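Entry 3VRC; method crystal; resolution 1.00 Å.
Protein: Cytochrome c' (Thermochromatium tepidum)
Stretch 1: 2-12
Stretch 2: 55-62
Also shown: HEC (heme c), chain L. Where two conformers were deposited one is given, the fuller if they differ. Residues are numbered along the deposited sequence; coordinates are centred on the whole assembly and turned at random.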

# COMPACT_ATOMS: atom_id res chain seq x y z
N ASP B 2 -5.53 -19.32 1.61
CA ASP B 2 -6.58 -18.28 1.41
C ASP B 2 -6.69 -17.44 2.66
O ASP B 2 -6.65 -17.98 3.77
CB ASP B 2 -7.96 -18.90 1.17
CG ASP B 2 -8.06 -19.67 -0.14
OD1 ASP B 2 -7.46 -19.21 -1.15
OD2 ASP B 2 -8.76 -20.72 -0.17
N LEU B 3 -6.87 -16.13 2.51
CA LEU B 3 -7.00 -15.28 3.67
C LEU B 3 -8.27 -15.58 4.44
O LEU B 3 -9.36 -15.59 3.86
CB LEU B 3 -6.98 -13.82 3.22
CG LEU B 3 -5.63 -13.15 3.06
CD1 LEU B 3 -4.77 -13.76 1.97
CD2 LEU B 3 -5.93 -11.69 2.73
N SER B 4 -8.14 -15.71 5.76
CA SER B 4 -9.27 -15.80 6.67
C SER B 4 -10.02 -14.50 6.65
O SER B 4 -9.50 -13.47 6.23
CB SER B 4 -8.79 -16.09 8.10
OG SER B 4 -8.09 -14.93 8.56
N PRO B 5 -11.23 -14.50 7.17
CA PRO B 5 -11.96 -13.24 7.28
C PRO B 5 -11.19 -12.18 8.08
O PRO B 5 -11.15 -11.01 7.67
CB PRO B 5 -13.28 -13.70 7.93
CG PRO B 5 -13.51 -15.08 7.38
CD PRO B 5 -12.12 -15.67 7.47
N GLU B 6 -10.57 -12.56 9.19
CA GLU B 6 -9.78 -11.63 9.96
C GLU B 6 -8.64 -11.03 9.13
O GLU B 6 -8.42 -9.82 9.16
CB GLU B 6 -9.19 -12.34 11.18
CG GLU B 6 -8.22 -11.45 11.98
CD GLU B 6 -7.69 -12.16 13.20
OE1 GLU B 6 -8.44 -12.86 13.87
OE2 GLU B 6 -6.53 -12.00 13.55
N GLU B 7 -7.95 -11.88 8.38
CA GLU B 7 -6.86 -11.39 7.55
C GLU B 7 -7.38 -10.48 6.42
O GLU B 7 -6.69 -9.54 6.04
CB GLU B 7 -6.08 -12.58 6.98
CG GLU B 7 -5.31 -13.31 8.08
CD GLU B 7 -4.76 -14.62 7.57
OE1 GLU B 7 -5.42 -15.39 6.86
OE2 GLU B 7 -3.58 -14.85 7.82
N GLN B 8 -8.54 -10.78 5.85
CA GLN B 8 -9.08 -9.92 4.80
C GLN B 8 -9.38 -8.53 5.37
O GLN B 8 -9.07 -7.52 4.74
CB GLN B 8 -10.36 -10.53 4.22
CG GLN B 8 -10.09 -11.71 3.34
CD GLN B 8 -11.40 -12.34 2.92
OE1 GLN B 8 -12.20 -11.70 2.27
NE2 GLN B 8 -11.66 -13.56 3.40
N ILE B 9 -9.97 -8.47 6.56
CA ILE B 9 -10.27 -7.18 7.19
C ILE B 9 -8.96 -6.43 7.44
O ILE B 9 -8.83 -5.24 7.11
CB ILE B 9 -11.05 -7.37 8.49
CG1 ILE B 9 -12.46 -7.93 8.21
CG2 ILE B 9 -11.15 -6.08 9.24
CD1 ILE B 9 -13.16 -8.45 9.47
N GLU B 10 -7.98 -7.11 8.04
CA GLU B 10 -6.73 -6.40 8.32
C GLU B 10 -6.05 -5.94 7.05
O GLU B 10 -5.46 -4.86 7.02
CB GLU B 10 -5.80 -7.29 9.12
CG GLU B 10 -6.29 -7.47 10.54
CD GLU B 10 -5.42 -8.41 11.26
OE1 GLU B 10 -5.18 -9.54 10.70
OE2 GLU B 10 -4.95 -8.04 12.38
N THR B 11 -6.10 -6.75 6.01
CA THR B 11 -5.40 -6.41 4.77
C THR B 11 -6.08 -5.21 4.08
O THR B 11 -5.38 -4.33 3.56
CB THR B 11 -5.28 -7.60 3.87
OG1 THR B 11 -4.58 -8.67 4.57
CG2 THR B 11 -4.48 -7.29 2.60
N ARG B 12 -7.42 -5.21 4.03
CA ARG B 12 -8.06 -4.07 3.38
C ARG B 12 -7.80 -2.82 4.19
O ARG B 12 -7.52 -1.74 3.62
CB ARG B 12 -9.55 -4.34 3.10
CG ARG B 12 -10.47 -4.37 4.33
CD ARG B 12 -11.72 -5.20 4.03
NE ARG B 12 -12.71 -5.07 5.07
CZ ARG B 12 -13.75 -5.92 5.21
NH1 ARG B 12 -13.88 -6.97 4.41
NH2 ARG B 12 -14.68 -5.62 6.13
N GLY B 55 -11.47 -5.77 -3.86
CA GLY B 55 -12.79 -6.45 -3.72
C GLY B 55 -12.65 -7.91 -3.24
O GLY B 55 -13.53 -8.49 -2.61
N ALA B 56 -11.51 -8.53 -3.48
CA ALA B 56 -11.22 -9.88 -3.02
C ALA B 56 -11.12 -9.97 -1.49
O ALA B 56 -11.11 -11.06 -0.94
CB ALA B 56 -9.95 -10.41 -3.65
N LEU B 57 -11.06 -8.84 -0.82
CA LEU B 57 -10.93 -8.76 0.63
C LEU B 57 -12.27 -8.55 1.37
O LEU B 57 -12.29 -8.25 2.56
CB LEU B 57 -9.93 -7.67 1.00
CG LEU B 57 -8.54 -7.83 0.37
CD1 LEU B 57 -7.68 -6.59 0.57
CD2 LEU B 57 -7.83 -9.04 0.94
N TYR B 58 -13.38 -8.68 0.59
CA TYR B 58 -14.72 -8.49 1.13
C TYR B 58 -15.53 -9.80 1.09
O TYR B 58 -16.71 -9.80 0.73
CB TYR B 58 -15.49 -7.32 0.49
CG TYR B 58 -14.95 -5.98 0.90
CD1 TYR B 58 -15.48 -5.34 2.00
CD2 TYR B 58 -13.83 -5.41 0.22
CE1 TYR B 58 -15.00 -4.17 2.41
CE2 TYR B 58 -13.34 -4.18 0.63
CZ TYR B 58 -13.94 -3.55 1.71
OH TYR B 58 -13.50 -2.38 2.23
N GLY B 59 -14.89 -10.91 1.47
CA GLY B 59 -15.51 -12.22 1.39
C GLY B 59 -16.49 -12.43 2.50
O GLY B 59 -16.64 -11.65 3.43
N PRO B 60 -17.14 -13.59 2.48
CA PRO B 60 -18.03 -14.01 3.57
C PRO B 60 -17.32 -14.01 4.90
O PRO B 60 -16.15 -14.41 4.99
CB PRO B 60 -18.42 -15.44 3.18
CG PRO B 60 -18.23 -15.51 1.70
CD PRO B 60 -17.10 -14.56 1.37
N GLY B 61 -18.03 -13.53 5.93
CA GLY B 61 -17.56 -13.49 7.29
C GLY B 61 -16.83 -12.22 7.61
O GLY B 61 -16.45 -12.00 8.77
N THR B 62 -16.65 -11.35 6.61
CA THR B 62 -15.90 -10.12 6.84
C THR B 62 -16.78 -8.90 7.17
O THR B 62 -16.31 -7.74 7.22
CB THR B 62 -14.93 -9.73 5.69
OG1 THR B 62 -15.70 -9.32 4.54
CG2 THR B 62 -13.97 -10.82 5.38
FE HEC L . -11.63 3.89 2.48
CHA HEC L . -11.67 2.47 5.63
CHB HEC L . -9.01 5.92 3.39
CHC HEC L . -11.24 4.87 -0.76
CHD HEC L . -14.23 1.87 1.59
NA HEC L . -10.58 4.20 4.24
C1A HEC L . -10.73 3.53 5.41
C2A HEC L . -9.90 4.09 6.41
C3A HEC L . -9.13 5.11 5.79
C4A HEC L . -9.57 5.08 4.42
CMA HEC L . -8.05 5.95 6.36
CAA HEC L . -9.92 3.73 7.86
CBA HEC L . -8.66 3.28 8.42
CGA HEC L . -8.28 2.05 7.68
O1A HEC L . -7.03 1.95 7.39
O2A HEC L . -9.06 1.13 7.41
NB HEC L . -10.32 5.12 1.50
C1B HEC L . -9.36 5.87 2.03
C2B HEC L . -8.75 6.76 1.06
C3B HEC L . -9.38 6.41 -0.13
C4B HEC L . -10.35 5.39 0.17
CMB HEC L . -7.69 7.75 1.29
CAB HEC L . -9.22 6.99 -1.53
CBB HEC L . -7.85 7.31 -1.98
NC HEC L . -12.57 3.44 0.72
C1C HEC L . -12.30 3.96 -0.52
C2C HEC L . -13.25 3.51 -1.53
C3C HEC L . -14.09 2.63 -0.82
C4C HEC L . -13.64 2.64 0.56
CMC HEC L . -13.24 3.98 -2.93
CAC HEC L . -15.29 1.86 -1.31
CBC HEC L . -15.37 1.65 -2.79
ND HEC L . -12.76 2.52 3.42
C1D HEC L . -13.77 1.76 2.91
C2D HEC L . -14.31 0.83 3.84
C3D HEC L . -13.55 0.94 4.98
C4D HEC L . -12.56 1.98 4.66
CMD HEC L . -15.50 -0.08 3.61
CAD HEC L . -13.59 0.14 6.25
CBD HEC L . -12.66 -1.09 6.13
CGD HEC L . -12.77 -2.01 7.34
O1D HEC L . -12.70 -1.47 8.48
O2D HEC L . -12.96 -3.22 7.13
O HOH W 1 -14.20 -15.17 3.28

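A loop with little regular structure can be held firmly against a helix when long polar side chains of the helix reach out to its backbone groups. Cytochrome c' from Thermochromatium tepidum offers a compact example, in which the first turns of a helix, 5-12, pack against the segment 55-62. The helix opens with Ser4 at the N-cap, its OG accepting from Glu7 N at 3.1 Å, and Pro5, Gln8 and Arg12 then direct their CA-to-CB bonds toward the loop.

The loop enters from a 3-10 segment at Gly55 and Ala56, which contribute little to the contact. Leu57 does far more. Leu57 CA lies 4.7 Å from Gln8 CA. The Leu57 side chain makes much of the apolar contact: Leu57 CD2 meets Leu3 CD2 at 3.7 Å, and Leu57 CD1 lies 3.9 Å from both Thr11 CG2 and Arg12 CB. Its carbonyl is used as well, since Arg12 NH1 donates to Leu57 O at 2.8 Å.

Tyr58 starts away from the helix, yet the end of its side chain comes nearer. The Arg12 guanidinium lies flat on the ring, with centres 4.1 Å apart and planes at 9°, while Arg12 CD sits over the ring face, 3.9 Å from the centroid of Tyr58. Stacking leaves the guanidinium edge free for in-plane hydrogen bonds, including that from Arg12 NE to HEC O2D at 2.8 Å, which ties the contact to a heme propionate.

At Gly59 the backbone amide N donates to Gln8 OE1 at 2.9 Å. A CB on Gly59 would point toward the helix and fall 2.9 Å from Gln8 OE1, a clash, so the close approach depends on the absence of a side chain. The other end of the Gln8 amide is also engaged: Gln8 NE2 donates to Leu3 O at 3.1 Å and to a water at 3.0 Å, and this water donates to Pro60 O at 2.7 Å, bridging the stretches.

Gly59 to Thr62 form a type II turn, with Gly61 at a positive phi that favours glycine. A CB on Gly61 would also be tight against Pro5, 3.2 Å from Pro5 CG. The turn brings Thr62 back to the helix, Thr62 CA lying 5.0 Å from Pro5 CA. Thr62 OG1 donates to Gly59 O at 2.7 Å and accepts from Arg12 NH1 at 3.0 Å, while Arg12 NH2 donates to Thr62 O at 2.9 Å. One arginine thus bonds to both Leu57 and Thr62, drawing together two points of the segment five residues apart.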